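Local structure of Phthiocerol/phenolphthiocerol synthesis polyketide synthase type I PpsC (Mycobacterium tuberculosis, 5NJI) at residues 54-59 and 225-230; 71-76 and 137-142; 44-49 and 78-83; 192-197 and 232-237. The protein forms the dehydratase domain of a type I polyketide synthase of phthiocerol and phenolphthiocerol synthesis, probably removing water from beta-hydroxyacyl intermediates. The protein carries 1 engineered substitution. One frame throughout, in Å; residues are numbered along the deposited sequence.

Interaction 1 of 4, residues 54-59 and 225-230; sequences LLWLAD and HPVMMD. With 8Z2 (~{S}-[2-[3-[[(2~{R})-4-[[[(2~{R},3~{S},4~{R},5~{R})-5-(6-aminopurin-9-yl)-4-oxidanyl-3-phosphonooxy-oxolan-2-yl]methoxy-oxidanyl-phosphoryl]oxy-oxidanyl-phosphoryl]oxy-3,3-dimethyl-2-oxidanyl-butanoyl]amino]propanoylamino]ethyl] (~{E})-dodec-2-enethioate), chain B.
His225 brings CE1 to 4.0 Å from Trp56 NE1, its ring meeting the indole at a slant, with the planes 36° apart. As N-cap of helix 226-234, it turns ND1 back to accept from the backbone N of Val227, 3.2 Å away and almost in the imidazole plane, while NE2 reaches the carbonyl oxygen of Ala215; both ring nitrogens are thus engaged. Pro226 follows with CB 3.9 Å from Trp56 CH2, at the benzo end of the indole. Val227 makes the central touch: CG2 sits over the middle of one indole face in a CH-pi contact, 3.5 Å from Trp56 CD2. Leu57 CD1 covers the other face. One turn on, Asp230 leaves the tryptophan and faces the ligand, OD1 lying 3.6 Å from CA5 of the acyl chain. Across the two segments the chemistry is apolar and aromatic, so dispersion and shape, rather than polar bonds, set the loop against the start of a helix that lines the acyl pocket.

Interaction 2 of 4, residues 71-76 and 137-142; sequences AAYAEI and TTHATA
The imidazole of His139, whose CB rests against Tyr73, is gripped at both nitrogens: ND1 is hydrogen-bonded to the carbonyl oxygen of Gln102 and NE2 to Thr129 OG1. Those two bonds fix the rotation of a buried ring and leave its CB to do the touching, 3.7 Å from Tyr73 OH and 3.8 Å from Tyr73 CE1. The phenol lies along the strand. Nearer the root of the ring, Ala140 CB comes obliquely to 3.5 Å from Tyr73 CD1 and 3.8 Å from CG. Tyr73 reaches this far because CG stands anti to its own carbonyl carbon (chi1 -61°), which swings the ring off helix 70-84 toward the strand. Leu100, Leu104 and Ile127 complete the packing round it, and its side chain ends about 5 Å from the bound acyl-CoA.

Two consecutive strand residues can both point at one tyrosine because His139 and Ala140 form a classic beta bulge opposite Ile127; the psi of -32° at His139 breaks the extended run. Tyr73 fills the interface between helix and sheet here, and a long central helix lying against a curved antiparallel sheet is the hallmark of the hot-dog fold, in this case the N-terminal half of the double hot dog seen in polyketide synthase dehydratases.

Interaction 3 of 4, residues 44-49 and 78-83; sequences RVWESE and LAAATD
Asp83 OD2 takes hydrogen bonds from two residues of strand 44-49. Trp46 NE1 lies 2.8 Å from it, the oxygen close to the indole plane and met on its anti side, somewhat out of the carboxylate plane. Arg44 NH2 forms a salt bridge of 2.9 Å to the same OD2, nearly straight and exactly in the guanidinium plane; it comes from the other face of the carboxylate. A weak bond from Arg44 NE, at 3.3 Å, adds a third N-H.

The torsions explain the convergence. Asp83 holds CG anti to its backbone N (chi1 -173°), which carries the carboxylate out to the strand. In Trp46, chi1 brings the indole toward the helix, and the turn about chi2 (-105°) presents the NE1 edge to Asp83. The extended Arg44 chain passes over Trp46, with CG 3.4 Å above the indole plane near the rim, before the guanidinium turns to the acid. Strand and helix run at 126° to one another, with axes 10.3 Å apart: this is the outer part of the N-terminal hot dog, where the C-terminal part of helix 70-84 packs beside strand 44-50. Ala80 closes the second indole face, its CB 3.7 Å from Trp46 CH2, an offset CH-pi contact toward the benzo ring. The contacts on its two faces, with the NE1 bond, hold the indole's orientation. Asp83 is exposed, although the pair of donors fixes its OD2, and Arg44 NH1 has a further partner in Thr37 OG1.

Interaction 4 of 4, residues 192-197 and 232-237; sequences QGIVGL and ALQTLG. With 8Z2 (~{S}-[2-[3-[[(2~{R})-4-[[[(2~{R},3~{S},4~{R},5~{R})-5-(6-aminopurin-9-yl)-4-oxidanyl-3-phosphonooxy-oxolan-2-yl]methoxy-oxidanyl-phosphoryl]oxy-oxidanyl-phosphoryl]oxy-3,3-dimethyl-2-oxidanyl-butanoyl]amino]propanoylamino]ethyl] (~{E})-dodec-2-enethioate), chain B.
The side-chain amide of Gln234 meets Ile194 at its oxygen end: OE1 lies 3.8 Å from Ile194 CD1 and 3.9 Å from CG1. OE1 is hydrogen-bonded to Tyr177 OH, and NE2 reaches both Phe191 O and Asp230 OD2, which together fix which way the amide is flipped in its buried setting. This is the C-terminal hot dog of the double hot-dog dehydratase, with residues 232-237, on and just after helix 226-234, packed against strand 194-200. Ile194 supplies the apolar part. Its CD1, at the end of an extended branch, presses on Gln234 CB at 3.6 Å and reaches Thr235 CG2 at 4.2 Å, so the one methyl touches two successive residues. Just past Ile194 the strand kinks, since Val195 and Gly196 form a classic bulge opposite Gln208.

The acyl tail of the ligand runs along another flank of the same turn: CA6 is 3.8 Å from Gln234 CA, and CA9 is 3.7 Å from Gly237 N. Backbone atoms of this turn thus take part in lining the acyl tail. Ala232 O takes two bonds from Thr235, one from its N and one from OG1, the latter 2.7 Å long and, at 175°, nearly along the C=O axis.

Overall arrangement
Two hot-dog helices tie the set together. Helix 70-84 serves interactions 2 and 3, whose centres are 11 Å apart, and helix 226-234 serves interactions 1 and 4, 14 Å apart. The helices meet where interactions 1 and 2 touch: Pro226 O lies 3.4 Å from Ala71 CB, and Met229 CB 3.8 Å from the same methyl. The ligand follows this junction. Its acyl chain passes Asp230 in interaction 1 and then residues 233-237 in interaction 4, while the backbone N of Gly70, at the start of the other helix, is hydrogen-bonded to the ligand. Interaction 3 stands at the far end, its centre about 29 Å from that of interaction 4.

Interaction 1 of 4, residues 54-59 and 225-230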
# COMPACT_ATOMS: atom_id res chain seq x y z
N LEU A 54 6.06 15.26 -7.13
CA LEU A 54 7.08 14.21 -7.09
C LEU A 54 6.45 12.98 -7.78
O LEU A 54 5.43 12.62 -7.35
CB LEU A 54 7.51 13.78 -5.65
CG LEU A 54 8.47 12.60 -5.54
CD1 LEU A 54 9.78 12.89 -6.25
CD2 LEU A 54 8.71 12.20 -4.10
N LEU A 55 7.02 12.44 -8.84
CA LEU A 55 6.59 11.19 -9.46
C LEU A 55 5.04 11.20 -9.62
O LEU A 55 4.57 12.20 -9.97
CB LEU A 55 7.22 10.01 -8.65
CG LEU A 55 8.73 9.83 -8.60
CD1 LEU A 55 9.13 8.65 -7.74
CD2 LEU A 55 9.31 9.74 -10.00
N TRP A 56 4.30 10.16 -9.19
CA TRP A 56 2.83 10.00 -9.31
C TRP A 56 1.98 10.48 -8.04
O TRP A 56 0.89 10.25 -7.99
CB TRP A 56 2.51 8.48 -9.55
CG TRP A 56 3.50 7.59 -8.73
CD1 TRP A 56 4.57 6.97 -9.19
CD2 TRP A 56 3.47 7.34 -7.33
NE1 TRP A 56 5.21 6.31 -8.21
CE2 TRP A 56 4.56 6.52 -7.04
CE3 TRP A 56 2.62 7.69 -6.30
CZ2 TRP A 56 4.81 6.07 -5.78
CZ3 TRP A 56 2.88 7.26 -5.07
CH2 TRP A 56 3.96 6.47 -4.81
N LEU A 57 2.59 11.20 -7.12
CA LEU A 57 1.95 11.49 -5.81
C LEU A 57 0.66 12.36 -6.11
O LEU A 57 -0.30 12.27 -5.43
CB LEU A 57 2.88 12.22 -4.75
CG LEU A 57 3.89 11.32 -3.98
CD1 LEU A 57 4.82 10.52 -4.86
CD2 LEU A 57 4.63 12.09 -2.89
N ALA A 58 0.77 13.32 -7.04
CA ALA A 58 -0.41 14.14 -7.38
C ALA A 58 -1.68 13.34 -7.78
O ALA A 58 -2.75 13.86 -7.75
CB ALA A 58 -0.15 15.22 -8.48
N ASP A 59 -1.50 12.09 -8.18
CA ASP A 59 -2.63 11.30 -8.63
C ASP A 59 -3.33 10.55 -7.49
O ASP A 59 -4.28 9.80 -7.76
CB ASP A 59 -2.17 10.32 -9.71
CG ASP A 59 -2.06 10.97 -11.09
OD1 ASP A 59 -2.23 12.21 -11.21
OD2 ASP A 59 -1.85 10.23 -12.07
N HIS A 225 6.08 -1.75 -5.04
CA HIS A 225 5.62 -0.58 -5.80
C HIS A 225 4.28 -0.10 -5.16
O HIS A 225 3.35 -0.77 -5.27
CB HIS A 225 5.45 -0.85 -7.33
CG HIS A 225 5.37 0.39 -8.17
ND1 HIS A 225 4.55 1.44 -7.86
CD2 HIS A 225 6.05 0.79 -9.27
CE1 HIS A 225 4.72 2.41 -8.72
NE2 HIS A 225 5.63 2.04 -9.59
N PRO A 226 4.24 1.06 -4.53
CA PRO A 226 3.04 1.50 -3.86
C PRO A 226 1.79 1.61 -4.77
O PRO A 226 0.71 1.39 -4.39
CB PRO A 226 3.42 2.90 -3.31
CG PRO A 226 4.85 2.92 -3.28
CD PRO A 226 5.37 1.97 -4.29
N VAL A 227 2.01 2.04 -6.00
CA VAL A 227 0.83 2.28 -6.86
C VAL A 227 0.21 0.93 -7.19
O VAL A 227 -0.92 0.71 -7.20
CB VAL A 227 1.15 3.02 -8.20
CG1 VAL A 227 -0.05 3.18 -9.06
CG2 VAL A 227 1.88 4.31 -7.90
N MET A 228 1.07 -0.02 -7.48
CA MET A 228 0.61 -1.41 -7.68
C MET A 228 -0.24 -2.24 -6.45
O MET A 228 -1.25 -2.73 -6.54
CB MET A 228 1.68 -2.42 -8.23
CG MET A 228 1.12 -3.67 -8.82
SD MET A 228 0.51 -3.22 -10.48
CE MET A 228 0.37 -4.73 -11.35
N MET A 229 0.36 -1.98 -5.28
CA MET A 229 -0.26 -2.39 -4.05
C MET A 229 -1.63 -1.65 -3.92
O MET A 229 -2.59 -2.23 -3.62
CB MET A 229 0.55 -2.15 -2.76
CG MET A 229 -0.18 -2.55 -1.51
SD MET A 229 1.00 -2.50 -0.18
CE MET A 229 -0.07 -2.78 1.19
N ASP A 230 -1.67 -0.33 -4.14
CA ASP A 230 -2.94 0.36 -4.04
C ASP A 230 -3.95 -0.19 -5.04
O ASP A 230 -5.12 -0.36 -4.71
CB ASP A 230 -2.76 1.87 -4.25
CG ASP A 230 -4.03 2.64 -3.89
OD1 ASP A 230 -4.28 2.82 -2.68
OD2 ASP A 230 -4.79 3.02 -4.82
C2 8Z2 B . -0.82 3.48 18.80
C4 8Z2 B . -2.57 5.03 18.65
C5 8Z2 B . -1.93 5.82 19.47
C6 8Z2 B . -0.77 5.48 19.99
C8 8Z2 B . -3.74 6.80 18.98
C10 8Z2 B . -13.40 0.50 -0.40
C11 8Z2 B . -14.36 -0.44 0.22
C12 8Z2 B . -15.57 0.27 0.67
N9 8Z2 B . -3.66 5.67 18.29
N7 8Z2 B . -2.64 6.91 19.65
N3 8Z2 B . -2.03 3.85 18.29
N1 8Z2 B . -0.19 4.32 19.68
N6 8Z2 B . -0.26 6.37 20.80
C1' 8Z2 B . -4.38 4.63 17.30
C2' 8Z2 B . -5.02 3.75 18.30
O2' 8Z2 B . -4.63 2.51 17.74
C3' 8Z2 B . -6.57 4.22 18.22
O3' 8Z2 B . -7.23 3.82 19.46
C4' 8Z2 B . -6.71 3.76 16.62
O4' 8Z2 B . -5.48 4.48 16.14
C5' 8Z2 B . -7.83 4.12 15.66
O5' 8Z2 B . -7.99 5.46 15.40
P1 8Z2 B . -8.25 6.54 16.38
O11 8Z2 B . -6.86 6.88 16.67
O12 8Z2 B . -8.79 6.15 17.71
O6 8Z2 B . -9.12 7.86 15.74
P2 8Z2 B . -8.37 9.25 15.41
O21 8Z2 B . -6.93 9.36 16.08
O22 8Z2 B . -8.87 10.55 15.58
O7 8Z2 B . -8.30 8.93 13.81
CPA 8Z2 B . -8.98 7.91 13.06
CPB 8Z2 B . -8.49 8.14 11.60
CP8 8Z2 B . -6.96 8.06 11.64
CP7 8Z2 B . -9.03 7.12 10.65
CP9 8Z2 B . -8.94 9.53 11.16
OP3 8Z2 B . -6.66 6.80 12.09
CP6 8Z2 B . -6.27 8.30 10.27
OP2 8Z2 B . -6.41 9.34 9.73
NP2 8Z2 B . -5.39 7.40 9.85
CP5 8Z2 B . -4.59 7.47 8.65
CP4 8Z2 B . -5.30 6.76 7.52
CP3 8Z2 B . -4.43 6.87 6.25
OP1 8Z2 B . -3.65 7.75 6.14
NP1 8Z2 B . -4.60 5.98 5.31
CP2 8Z2 B . -3.81 5.96 4.11
CP1 8Z2 B . -4.24 7.00 3.15
S 8Z2 B . -5.90 6.64 2.49
P3 8Z2 B . -6.56 4.57 20.91
O31 8Z2 B . -6.34 6.16 20.38
O32 8Z2 B . -5.25 4.24 21.28
O33 8Z2 B . -7.35 4.63 22.14
CA1 8Z2 B . -5.62 5.48 1.54
CA2 8Z2 B . -6.79 4.97 0.79
OA1 8Z2 B . -4.59 4.93 1.31
CA3 8Z2 B . -6.59 3.81 -0.11
CA4 8Z2 B . -7.77 3.29 -0.81
CA5 8Z2 B . -7.52 1.97 -1.50
CA6 8Z2 B . -8.79 1.46 -2.15
CA7 8Z2 B . -9.76 0.86 -1.10
CA8 8Z2 B . -11.19 0.77 -1.60
CA9 8Z2 B . -12.11 -0.14 -0.74

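Interaction 2 of 4, residues 71-76 and 137-142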
# COMPACT_ATOMS: atom_id res chain seq x y z
N ALA A 71 -0.20 2.45 0.97
CA ALA A 71 0.81 1.57 0.41
C ALA A 71 2.20 2.20 0.40
O ALA A 71 3.20 1.47 0.43
CB ALA A 71 0.38 1.19 -1.01
N ALA A 72 2.29 3.53 0.36
CA ALA A 72 3.61 4.14 0.36
C ALA A 72 4.31 3.92 1.69
O ALA A 72 5.53 3.74 1.71
CB ALA A 72 3.52 5.63 0.04
N TYR A 73 3.56 3.92 2.79
CA TYR A 73 4.18 3.65 4.08
C TYR A 73 4.72 2.23 4.14
O TYR A 73 5.77 1.97 4.74
CB TYR A 73 3.18 3.88 5.21
CG TYR A 73 2.62 5.27 5.32
CD1 TYR A 73 3.32 6.28 5.95
CD2 TYR A 73 1.38 5.57 4.81
CE1 TYR A 73 2.79 7.52 6.09
CE2 TYR A 73 0.84 6.82 4.92
CZ TYR A 73 1.53 7.79 5.57
OH TYR A 73 0.97 9.03 5.69
N ALA A 74 4.00 1.28 3.53
CA ALA A 74 4.50 -0.09 3.48
C ALA A 74 5.82 -0.16 2.75
O ALA A 74 6.77 -0.80 3.22
CB ALA A 74 3.46 -0.99 2.81
N GLU A 75 5.93 0.51 1.59
CA GLU A 75 7.20 0.53 0.87
C GLU A 75 8.30 1.21 1.69
O GLU A 75 9.45 0.75 1.71
CB GLU A 75 7.00 1.21 -0.47
CG GLU A 75 8.30 1.60 -1.18
CD GLU A 75 9.24 0.41 -1.38
OE1 GLU A 75 8.82 -0.76 -1.25
OE2 GLU A 75 10.43 0.65 -1.66
N ILE A 76 7.98 2.31 2.36
CA ILE A 76 9.01 2.99 3.14
C ILE A 76 9.54 2.08 4.24
O ILE A 76 10.75 2.04 4.48
CB ILE A 76 8.45 4.30 3.71
CG1 ILE A 76 8.23 5.29 2.57
CG2 ILE A 76 9.37 4.89 4.75
CD1 ILE A 76 7.27 6.43 2.92
N THR A 137 5.26 14.98 13.80
CA THR A 137 3.96 14.32 13.86
C THR A 137 4.12 12.90 13.32
O THR A 137 4.68 12.73 12.24
CB THR A 137 2.92 15.05 13.00
OG1 THR A 137 2.69 16.36 13.52
CG2 THR A 137 1.60 14.29 12.93
N THR A 138 3.59 11.91 14.03
CA THR A 138 3.69 10.51 13.60
C THR A 138 2.54 10.14 12.67
O THR A 138 1.37 10.31 13.02
CB THR A 138 3.70 9.58 14.81
OG1 THR A 138 4.85 9.85 15.63
CG2 THR A 138 3.74 8.13 14.37
N HIS A 139 2.87 9.61 11.49
CA HIS A 139 1.86 9.21 10.53
C HIS A 139 1.64 7.72 10.47
O HIS A 139 0.52 7.28 10.21
CB HIS A 139 2.22 9.73 9.13
CG HIS A 139 2.19 11.21 9.05
ND1 HIS A 139 1.02 11.92 8.94
CD2 HIS A 139 3.19 12.13 9.12
CE1 HIS A 139 1.29 13.22 8.94
NE2 HIS A 139 2.60 13.37 9.05
N ALA A 140 2.68 6.92 10.70
CA ALA A 140 2.55 5.48 10.60
C ALA A 140 3.65 4.85 11.43
O ALA A 140 4.71 5.43 11.63
CB ALA A 140 2.65 5.01 9.15
N THR A 141 3.37 3.64 11.91
CA THR A 141 4.35 2.79 12.56
C THR A 141 4.25 1.42 11.94
O THR A 141 3.18 1.02 11.47
CB THR A 141 4.11 2.68 14.07
OG1 THR A 141 2.79 2.20 14.31
CG2 THR A 141 4.29 4.01 14.73
N ALA A 142 5.37 0.69 11.91
CA ALA A 142 5.34 -0.65 11.34
C ALA A 142 6.30 -1.57 12.08
O ALA A 142 7.37 -1.15 12.53
CB ALA A 142 5.70 -0.66 9.85

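Interaction 3 of 4, residues 44-49 and 78-83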
# COMPACT_ATOMS: atom_id res chain seq x y z
N ARG A 44 18.50 4.32 13.24
CA ARG A 44 18.73 4.82 11.90
C ARG A 44 17.63 5.81 11.57
O ARG A 44 16.48 5.63 11.98
CB ARG A 44 18.79 3.68 10.87
CG ARG A 44 19.40 4.12 9.55
CD ARG A 44 20.00 2.93 8.79
NE ARG A 44 20.37 3.30 7.43
CZ ARG A 44 21.49 3.95 7.11
NH1 ARG A 44 22.35 4.30 8.05
NH2 ARG A 44 21.73 4.25 5.84
N VAL A 45 18.01 6.88 10.87
CA VAL A 45 17.13 8.01 10.59
C VAL A 45 17.27 8.38 9.12
O VAL A 45 18.39 8.50 8.61
CB VAL A 45 17.47 9.25 11.45
CG1 VAL A 45 16.42 10.34 11.22
CG2 VAL A 45 17.57 8.91 12.93
N TRP A 46 16.14 8.58 8.44
CA TRP A 46 16.13 9.05 7.06
C TRP A 46 15.27 10.30 6.94
O TRP A 46 14.30 10.47 7.69
CB TRP A 46 15.55 8.00 6.10
CG TRP A 46 16.24 6.67 6.00
CD1 TRP A 46 17.05 6.25 4.99
CD2 TRP A 46 16.16 5.57 6.93
NE1 TRP A 46 17.47 4.96 5.21
CE2 TRP A 46 16.94 4.52 6.39
CE3 TRP A 46 15.50 5.36 8.14
CZ2 TRP A 46 17.07 3.29 7.03
CZ3 TRP A 46 15.64 4.12 8.78
CH2 TRP A 46 16.42 3.11 8.22
N GLU A 47 15.60 11.14 5.97
CA GLU A 47 14.77 12.28 5.60
C GLU A 47 14.58 12.29 4.09
O GLU A 47 15.53 12.13 3.33
CB GLU A 47 15.37 13.62 6.02
CG GLU A 47 15.43 13.82 7.51
CD GLU A 47 15.94 15.22 7.87
OE1 GLU A 47 16.16 16.02 6.93
OE2 GLU A 47 16.13 15.50 9.07
N SER A 48 13.35 12.53 3.66
CA SER A 48 13.07 12.68 2.24
C SER A 48 12.27 13.94 2.04
O SER A 48 11.45 14.30 2.88
CB SER A 48 12.29 11.50 1.66
OG SER A 48 11.01 11.40 2.25
N GLU A 49 12.49 14.61 0.92
CA GLU A 49 11.72 15.79 0.57
C GLU A 49 10.60 15.33 -0.34
O GLU A 49 10.85 14.77 -1.42
CB GLU A 49 12.59 16.85 -0.10
CG GLU A 49 13.74 17.33 0.77
CD GLU A 49 14.64 18.33 0.07
OE1 GLU A 49 14.11 19.30 -0.51
OE2 GLU A 49 15.87 18.14 0.09
N LEU A 78 9.61 -1.27 4.31
CA LEU A 78 10.44 -2.32 3.71
C LEU A 78 11.76 -1.78 3.20
O LEU A 78 12.80 -2.42 3.37
CB LEU A 78 9.68 -3.01 2.57
CG LEU A 78 8.46 -3.78 3.06
CD1 LEU A 78 7.68 -4.18 1.83
CD2 LEU A 78 8.85 -5.02 3.85
N ALA A 79 11.75 -0.60 2.59
CA ALA A 79 12.98 -0.01 2.11
C ALA A 79 13.91 0.37 3.26
O ALA A 79 15.13 0.28 3.11
CB ALA A 79 12.69 1.23 1.26
N ALA A 80 13.35 0.78 4.39
CA ALA A 80 14.17 1.11 5.55
C ALA A 80 14.91 -0.11 6.06
O ALA A 80 16.13 -0.06 6.28
CB ALA A 80 13.31 1.72 6.66
N ALA A 81 14.21 -1.24 6.23
CA ALA A 81 14.88 -2.47 6.65
C ALA A 81 15.95 -2.88 5.65
O ALA A 81 17.05 -3.27 6.04
CB ALA A 81 13.85 -3.60 6.82
N THR A 82 15.64 -2.81 4.36
CA THR A 82 16.59 -3.20 3.33
C THR A 82 17.82 -2.30 3.31
O THR A 82 18.94 -2.78 3.07
CB THR A 82 15.87 -3.20 1.98
OG1 THR A 82 14.83 -4.18 2.01
CG2 THR A 82 16.82 -3.52 0.83
N ASP A 83 17.66 -1.01 3.61
CA ASP A 83 18.81 -0.12 3.65
C ASP A 83 19.64 -0.32 4.90
O ASP A 83 20.81 0.06 4.91
CB ASP A 83 18.34 1.33 3.55
CG ASP A 83 19.48 2.31 3.41
OD1 ASP A 83 20.32 2.13 2.49
OD2 ASP A 83 19.53 3.27 4.22

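Interaction 4 of 4, residues 192-197 and 232-237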
# COMPACT_ATOMS: atom_id res chain seq x y z
N GLN A 192 -5.12 4.25 -11.94
CA GLN A 192 -6.28 3.62 -12.57
C GLN A 192 -5.84 2.35 -13.30
O GLN A 192 -5.87 2.23 -14.53
CB GLN A 192 -6.96 4.61 -13.51
CG GLN A 192 -7.70 5.73 -12.76
CD GLN A 192 -8.18 6.84 -13.69
OE1 GLN A 192 -8.33 6.62 -14.89
NE2 GLN A 192 -8.39 8.04 -13.15
N GLY A 193 -5.44 1.37 -12.49
CA GLY A 193 -4.91 0.12 -12.98
C GLY A 193 -5.87 -1.04 -13.07
O GLY A 193 -5.49 -2.09 -13.58
N ILE A 194 -7.11 -0.89 -12.62
CA ILE A 194 -8.08 -1.96 -12.79
C ILE A 194 -8.67 -1.85 -14.19
O ILE A 194 -9.31 -0.84 -14.52
CB ILE A 194 -9.15 -1.90 -11.69
CG1 ILE A 194 -8.51 -2.31 -10.36
CG2 ILE A 194 -10.30 -2.83 -12.02
CD1 ILE A 194 -9.41 -2.30 -9.18
N VAL A 195 -8.46 -2.87 -15.01
CA VAL A 195 -8.91 -2.83 -16.40
C VAL A 195 -9.91 -3.92 -16.71
O VAL A 195 -10.51 -3.90 -17.80
CB VAL A 195 -7.72 -2.90 -17.39
CG1 VAL A 195 -6.89 -1.66 -17.23
CG2 VAL A 195 -6.88 -4.14 -17.19
N GLY A 196 -10.14 -4.84 -15.80
CA GLY A 196 -11.25 -5.77 -15.90
C GLY A 196 -11.67 -6.15 -14.51
O GLY A 196 -10.86 -6.17 -13.58
N LEU A 197 -12.96 -6.46 -14.35
CA LEU A 197 -13.50 -6.59 -13.01
C LEU A 197 -14.68 -7.55 -13.04
O LEU A 197 -15.44 -7.55 -14.00
CB LEU A 197 -13.89 -5.21 -12.49
CG LEU A 197 -14.25 -5.01 -11.02
CD1 LEU A 197 -13.11 -5.48 -10.11
CD2 LEU A 197 -14.54 -3.55 -10.79
N ALA A 232 -4.12 -3.18 -6.26
CA ALA A 232 -4.62 -4.43 -5.69
C ALA A 232 -5.69 -4.18 -4.63
O ALA A 232 -6.71 -4.86 -4.61
CB ALA A 232 -3.47 -5.25 -5.11
N LEU A 233 -5.47 -3.21 -3.74
CA LEU A 233 -6.45 -2.89 -2.70
C LEU A 233 -7.77 -2.36 -3.26
O LEU A 233 -8.82 -2.56 -2.66
CB LEU A 233 -5.88 -1.86 -1.73
CG LEU A 233 -4.62 -2.25 -0.96
CD1 LEU A 233 -4.15 -1.06 -0.13
CD2 LEU A 233 -4.89 -3.47 -0.07
N GLN A 234 -7.72 -1.65 -4.39
CA GLN A 234 -8.92 -1.09 -4.99
C GLN A 234 -9.94 -2.17 -5.29
O GLN A 234 -11.14 -1.87 -5.34
CB GLN A 234 -8.57 -0.35 -6.27
CG GLN A 234 -7.80 0.93 -6.10
CD GLN A 234 -7.26 1.41 -7.43
OE1 GLN A 234 -7.73 1.00 -8.48
NE2 GLN A 234 -6.24 2.27 -7.38
N THR A 235 -9.49 -3.40 -5.49
CA THR A 235 -10.39 -4.51 -5.77
C THR A 235 -11.42 -4.68 -4.66
O THR A 235 -12.53 -5.17 -4.92
CB THR A 235 -9.60 -5.81 -5.94
OG1 THR A 235 -9.05 -6.19 -4.68
CG2 THR A 235 -8.47 -5.66 -6.90
N LEU A 236 -11.07 -4.30 -3.43
CA LEU A 236 -11.99 -4.45 -2.31
C LEU A 236 -13.23 -3.60 -2.50
O LEU A 236 -14.28 -3.94 -1.94
CB LEU A 236 -11.29 -4.09 -1.01
CG LEU A 236 -10.13 -5.02 -0.66
CD1 LEU A 236 -9.38 -4.45 0.54
CD2 LEU A 236 -10.59 -6.46 -0.38
N GLY A 237 -13.14 -2.55 -3.31
CA GLY A 237 -14.27 -1.70 -3.62
C GLY A 237 -15.34 -2.35 -4.46
O GLY A 237 -16.43 -1.78 -4.59
C2 8Z2 B . -0.82 3.48 18.80
C4 8Z2 B . -2.57 5.03 18.65
C5 8Z2 B . -1.93 5.82 19.47
C6 8Z2 B . -0.77 5.48 19.99
C8 8Z2 B . -3.74 6.80 18.98
C10 8Z2 B . -13.40 0.50 -0.40
C11 8Z2 B . -14.36 -0.44 0.22
C12 8Z2 B . -15.57 0.27 0.67
N9 8Z2 B . -3.66 5.67 18.29
N7 8Z2 B . -2.64 6.91 19.65
N3 8Z2 B . -2.03 3.85 18.29
N1 8Z2 B . -0.19 4.32 19.68
N6 8Z2 B . -0.26 6.37 20.80
C1' 8Z2 B . -4.38 4.63 17.30
C2' 8Z2 B . -5.02 3.75 18.30
O2' 8Z2 B . -4.63 2.51 17.74
C3' 8Z2 B . -6.57 4.22 18.22
O3' 8Z2 B . -7.23 3.82 19.46
C4' 8Z2 B . -6.71 3.76 16.62
O4' 8Z2 B . -5.48 4.48 16.14
C5' 8Z2 B . -7.83 4.12 15.66
O5' 8Z2 B . -7.99 5.46 15.40
P1 8Z2 B . -8.25 6.54 16.38
O11 8Z2 B . -6.86 6.88 16.67
O12 8Z2 B . -8.79 6.15 17.71
O6 8Z2 B . -9.12 7.86 15.74
P2 8Z2 B . -8.37 9.25 15.41
O21 8Z2 B . -6.93 9.36 16.08
O22 8Z2 B . -8.87 10.55 15.58
O7 8Z2 B . -8.30 8.93 13.81
CPA 8Z2 B . -8.98 7.91 13.06
CPB 8Z2 B . -8.49 8.14 11.60
CP8 8Z2 B . -6.96 8.06 11.64
CP7 8Z2 B . -9.03 7.12 10.65
CP9 8Z2 B . -8.94 9.53 11.16
OP3 8Z2 B . -6.66 6.80 12.09
CP6 8Z2 B . -6.27 8.30 10.27
OP2 8Z2 B . -6.41 9.34 9.73
NP2 8Z2 B . -5.39 7.40 9.85
CP5 8Z2 B . -4.59 7.47 8.65
CP4 8Z2 B . -5.30 6.76 7.52
CP3 8Z2 B . -4.43 6.87 6.25
OP1 8Z2 B . -3.65 7.75 6.14
NP1 8Z2 B . -4.60 5.98 5.31
CP2 8Z2 B . -3.81 5.96 4.11
CP1 8Z2 B . -4.24 7.00 3.15
S 8Z2 B . -5.90 6.64 2.49
P3 8Z2 B . -6.56 4.57 20.91
O31 8Z2 B . -6.34 6.16 20.38
O32 8Z2 B . -5.25 4.24 21.28
O33 8Z2 B . -7.35 4.63 22.14
CA1 8Z2 B . -5.62 5.48 1.54
CA2 8Z2 B . -6.79 4.97 0.79
OA1 8Z2 B . -4.59 4.93 1.31
CA3 8Z2 B . -6.59 3.81 -0.11
CA4 8Z2 B . -7.77 3.29 -0.81
CA5 8Z2 B . -7.52 1.97 -1.50
CA6 8Z2 B . -8.79 1.46 -2.15
CA7 8Z2 B . -9.76 0.86 -1.10
CA8 8Z2 B . -11.19 0.77 -1.60
CA9 8Z2 B . -12.11 -0.14 -0.74